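Local coordinates for hypothetical protein TTHA1254 (Thermus thermophilus, PDB 2D4P) that is of unknown function but belongs to the GNAT acetyltransferase-like clan and may transfer acyl groups other than amino-acyl ones, at residues F38-G43 against R77-A82. Numbering follows the deposited sequence.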
ATOM      1  N   PHE A  38      -2.398   6.027   0.444  1.00 19.65           N
ATOM      2  CA  PHE A  38      -3.677   6.326   1.074  1.00 20.15           C
ATOM      3  C   PHE A  38      -3.748   5.927   2.533  1.00 20.20           C
ATOM      4  O   PHE A  38      -3.039   5.041   2.980  1.00 19.42           O
ATOM      5  CB  PHE A  38      -4.807   5.647   0.278  1.00 20.55           C
ATOM      6  CG  PHE A  38      -4.887   6.122  -1.112  1.00 20.28           C
ATOM      7  CD1 PHE A  38      -4.173   5.499  -2.108  1.00 18.32           C
ATOM      8  CD2 PHE A  38      -5.612   7.277  -1.411  1.00 21.06           C
ATOM      9  CE1 PHE A  38      -4.180   5.983  -3.366  1.00 20.27           C
ATOM     10  CE2 PHE A  38      -5.654   7.774  -2.712  1.00 23.50           C
ATOM     11  CZ  PHE A  38      -4.951   7.112  -3.692  1.00 23.21           C
ATOM     12  N   LEU A  39      -4.658   6.593   3.245  1.00 19.85           N
ATOM     13  CA  LEU A  39      -5.056   6.267   4.607  1.00 20.75           C
ATOM     14  C   LEU A  39      -6.521   5.844   4.590  1.00 20.95           C
ATOM     15  O   LEU A  39      -7.333   6.452   3.874  1.00 20.85           O
ATOM     16  CB  LEU A  39      -4.893   7.519   5.481  1.00 21.09           C
ATOM     17  CG  LEU A  39      -5.316   7.490   6.962  1.00 23.71           C
ATOM     18  CD1 LEU A  39      -4.390   6.578   7.780  1.00 25.59           C
ATOM     19  CD2 LEU A  39      -5.302   8.895   7.533  1.00 26.90           C
ATOM     20  N   ALA A  40      -6.824   4.788   5.349  1.00 20.30           N
ATOM     21  CA  ALA A  40      -8.181   4.335   5.611  1.00 20.91           C
ATOM     22  C   ALA A  40      -8.577   4.760   7.021  1.00 21.51           C
ATOM     23  O   ALA A  40      -7.779   4.641   7.945  1.00 21.28           O
ATOM     24  CB  ALA A  40      -8.252   2.832   5.527  1.00 20.69           C
ATOM     25  N   GLU A  41      -9.811   5.219   7.175  1.00 23.16           N
ATOM     26  CA  GLU A  41     -10.338   5.721   8.447  1.00 25.77           C
ATOM     27  C   GLU A  41     -11.779   5.291   8.594  1.00 27.60           C
ATOM     28  O   GLU A  41     -12.504   5.391   7.638  1.00 25.15           O
ATOM     29  CB  GLU A  41     -10.446   7.237   8.369  1.00 26.77           C
ATOM     30  CG  GLU A  41      -9.199   7.971   8.665  1.00 29.40           C
ATOM     31  CD  GLU A  41      -9.404   9.467   8.566  1.00 27.28           C
ATOM     32  OE1 GLU A  41     -10.312  10.020   7.855  1.00 23.77           O
ATOM     33  OE2 GLU A  41      -8.600  10.115   9.207  1.00 27.83           O
ATOM     34  N   GLU A  42     -12.196   4.897   9.799  1.00 30.48           N
ATOM     35  CA  GLU A  42     -13.611   4.672  10.138  1.00 33.65           C
ATOM     36  C   GLU A  42     -13.976   5.727  11.152  1.00 34.90           C
ATOM     37  O   GLU A  42     -13.578   5.647  12.323  1.00 34.17           O
ATOM     38  CB  GLU A  42     -13.817   3.277  10.749  1.00 34.40           C
ATOM     39  CG  GLU A  42     -15.272   2.890  10.981  1.00 37.68           C
ATOM     40  CD  GLU A  42     -15.954   2.498   9.691  1.00 40.18           C
ATOM     41  OE1 GLU A  42     -15.862   1.316   9.285  1.00 43.01           O
ATOM     42  OE2 GLU A  42     -16.557   3.383   9.081  1.00 42.78           O
ATOM     43  N   GLY A  43     -14.709   6.735  10.701  1.00 37.07           N
ATOM     44  CA  GLY A  43     -14.861   7.941  11.476  1.00 38.67           C
ATOM     45  C   GLY A  43     -13.482   8.547  11.480  1.00 39.38           C
ATOM     46  O   GLY A  43     -12.924   8.806  10.414  1.00 41.11           O
ATOM     47  N   ARG A  77      -9.069  -4.024   1.471  1.00 20.21           N
ATOM     48  CA  ARG A  77      -9.692  -3.979   0.145  1.00 20.60           C
ATOM     49  C   ARG A  77      -9.832  -2.557  -0.385  1.00 20.51           C
ATOM     50  O   ARG A  77      -9.530  -2.288  -1.548  1.00 21.13           O
ATOM     51  CB  ARG A  77     -11.060  -4.650   0.142  1.00 21.64           C
ATOM     52  CG  ARG A  77     -11.031  -6.144   0.199  1.00 21.71           C
ATOM     53  CD  ARG A  77     -12.421  -6.739   0.048  1.00 25.58           C
ATOM     54  NE  ARG A  77     -12.994  -6.435  -1.264  1.00 26.70           N
ATOM     55  CZ  ARG A  77     -14.225  -6.769  -1.636  1.00 30.83           C
ATOM     56  NH1 ARG A  77     -15.032  -7.430  -0.821  1.00 31.07           N
ATOM     57  NH2 ARG A  77     -14.661  -6.442  -2.838  1.00 32.17           N
ATOM     58  N   GLY A  78     -10.284  -1.636   0.465  1.00 20.13           N
ATOM     59  CA  GLY A  78     -10.512  -0.273   0.038  1.00 20.14           C
ATOM     60  C   GLY A  78      -9.218   0.442  -0.277  1.00 20.65           C
ATOM     61  O   GLY A  78      -9.154   1.244  -1.213  1.00 19.84           O
ATOM     62  N   LEU A  79      -8.169   0.144   0.497  1.00 20.63           N
ATOM     63  CA  LEU A  79      -6.842   0.681   0.201  1.00 19.78           C
ATOM     64  C   LEU A  79      -6.345   0.170  -1.169  1.00 19.77           C
ATOM     65  O   LEU A  79      -5.828   0.935  -1.997  1.00 20.46           O
ATOM     66  CB  LEU A  79      -5.853   0.326   1.298  1.00 19.39           C
ATOM     67  CG  LEU A  79      -6.049   1.038   2.638  1.00 19.75           C
ATOM     68  CD1 LEU A  79      -5.326   0.346   3.731  1.00 19.14           C
ATOM     69  CD2 LEU A  79      -5.662   2.509   2.547  1.00 22.25           C
ATOM     70  N   LEU A  80      -6.514  -1.121  -1.425  1.00 20.13           N
ATOM     71  CA  LEU A  80      -6.114  -1.668  -2.715  1.00 19.83           C
ATOM     72  C   LEU A  80      -6.879  -1.014  -3.841  1.00 20.13           C
ATOM     73  O   LEU A  80      -6.314  -0.691  -4.866  1.00 21.14           O
ATOM     74  CB  LEU A  80      -6.302  -3.180  -2.759  1.00 20.75           C
ATOM     75  CG  LEU A  80      -5.368  -3.959  -1.834  1.00 21.02           C
ATOM     76  CD1 LEU A  80      -5.875  -5.388  -1.756  1.00 22.86           C
ATOM     77  CD2 LEU A  80      -3.899  -3.864  -2.325  1.00 22.71           C
ATOM     78  N   ARG A  81      -8.171  -0.801  -3.638  1.00 20.86           N
ATOM     79  CA  ARG A  81      -9.001  -0.173  -4.657  1.00 20.74           C
ATOM     80  C   ARG A  81      -8.521   1.250  -4.924  1.00 20.85           C
ATOM     81  O   ARG A  81      -8.494   1.725  -6.082  1.00 19.94           O
ATOM     82  CB  ARG A  81     -10.479  -0.163  -4.220  1.00 21.23           C
ATOM     83  CG  ARG A  81     -11.180  -1.496  -4.418  1.00 25.35           C
ATOM     84  CD  ARG A  81     -12.703  -1.426  -4.400  1.00 28.91           C
ATOM     85  NE  ARG A  81     -13.190  -0.609  -3.300  1.00 30.47           N
ATOM     86  CZ  ARG A  81     -13.465  -1.055  -2.074  1.00 31.91           C
ATOM     87  NH1 ARG A  81     -13.328  -2.346  -1.769  1.00 31.85           N
ATOM     88  NH2 ARG A  81     -13.897  -0.187  -1.146  1.00 32.46           N
ATOM     89  N   ALA A  82      -8.136   1.952  -3.863  1.00 20.54           N
ATOM     90  CA  ALA A  82      -7.710   3.338  -4.012  1.00 20.62           C
ATOM     91  C   ALA A  82      -6.378   3.358  -4.774  1.00 20.02           C
ATOM     92  O   ALA A  82      -6.163   4.172  -5.664  1.00 18.99           O
ATOM     93  CB  ALA A  82      -7.572   4.008  -2.642  1.00 19.79           C
TER
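The Phe38 ring lies flat over the methyl of Ala82: CB of Ala82 sits 3.7 Å from the ring centroid and 12° off the ring normal, a CH-pi contact over the middle of the face. Farther out on the ring, CE1 of Phe38 approaches the carbonyl O of Ala82 at 3.5 Å. One helical turn earlier, Leu79 sets CD2 against the strand backbone, 3.7 Å from the O of Phe38 and 3.8 Å from the N of Ala40, so a single methyl rests over the intervening peptides and also meets CB of Phe38 and of Ala40. The Phe38 torsion sets CG anti to the carbonyl carbon (chi1 -61°), which turns the ring toward Ala82. An alanine here in place of Phe38 would remove the ring and its CH-pi contact, and would probably loosen this end of the interface. The axis of residues 77-82 passes 8.6 Å from that of strand 38-42, their N-to-C directions 144° apart; they belong to helix 73-89, packed on one face of the mixed sheet of a GNAT-like fold. Leu39 points to the other face, against helix 11-16, while Leu79 also reaches Phe3 on strand 2-4 and Ile68 on strand 61-70, and Leu80, pointing away from the strand, touches helix 104-112.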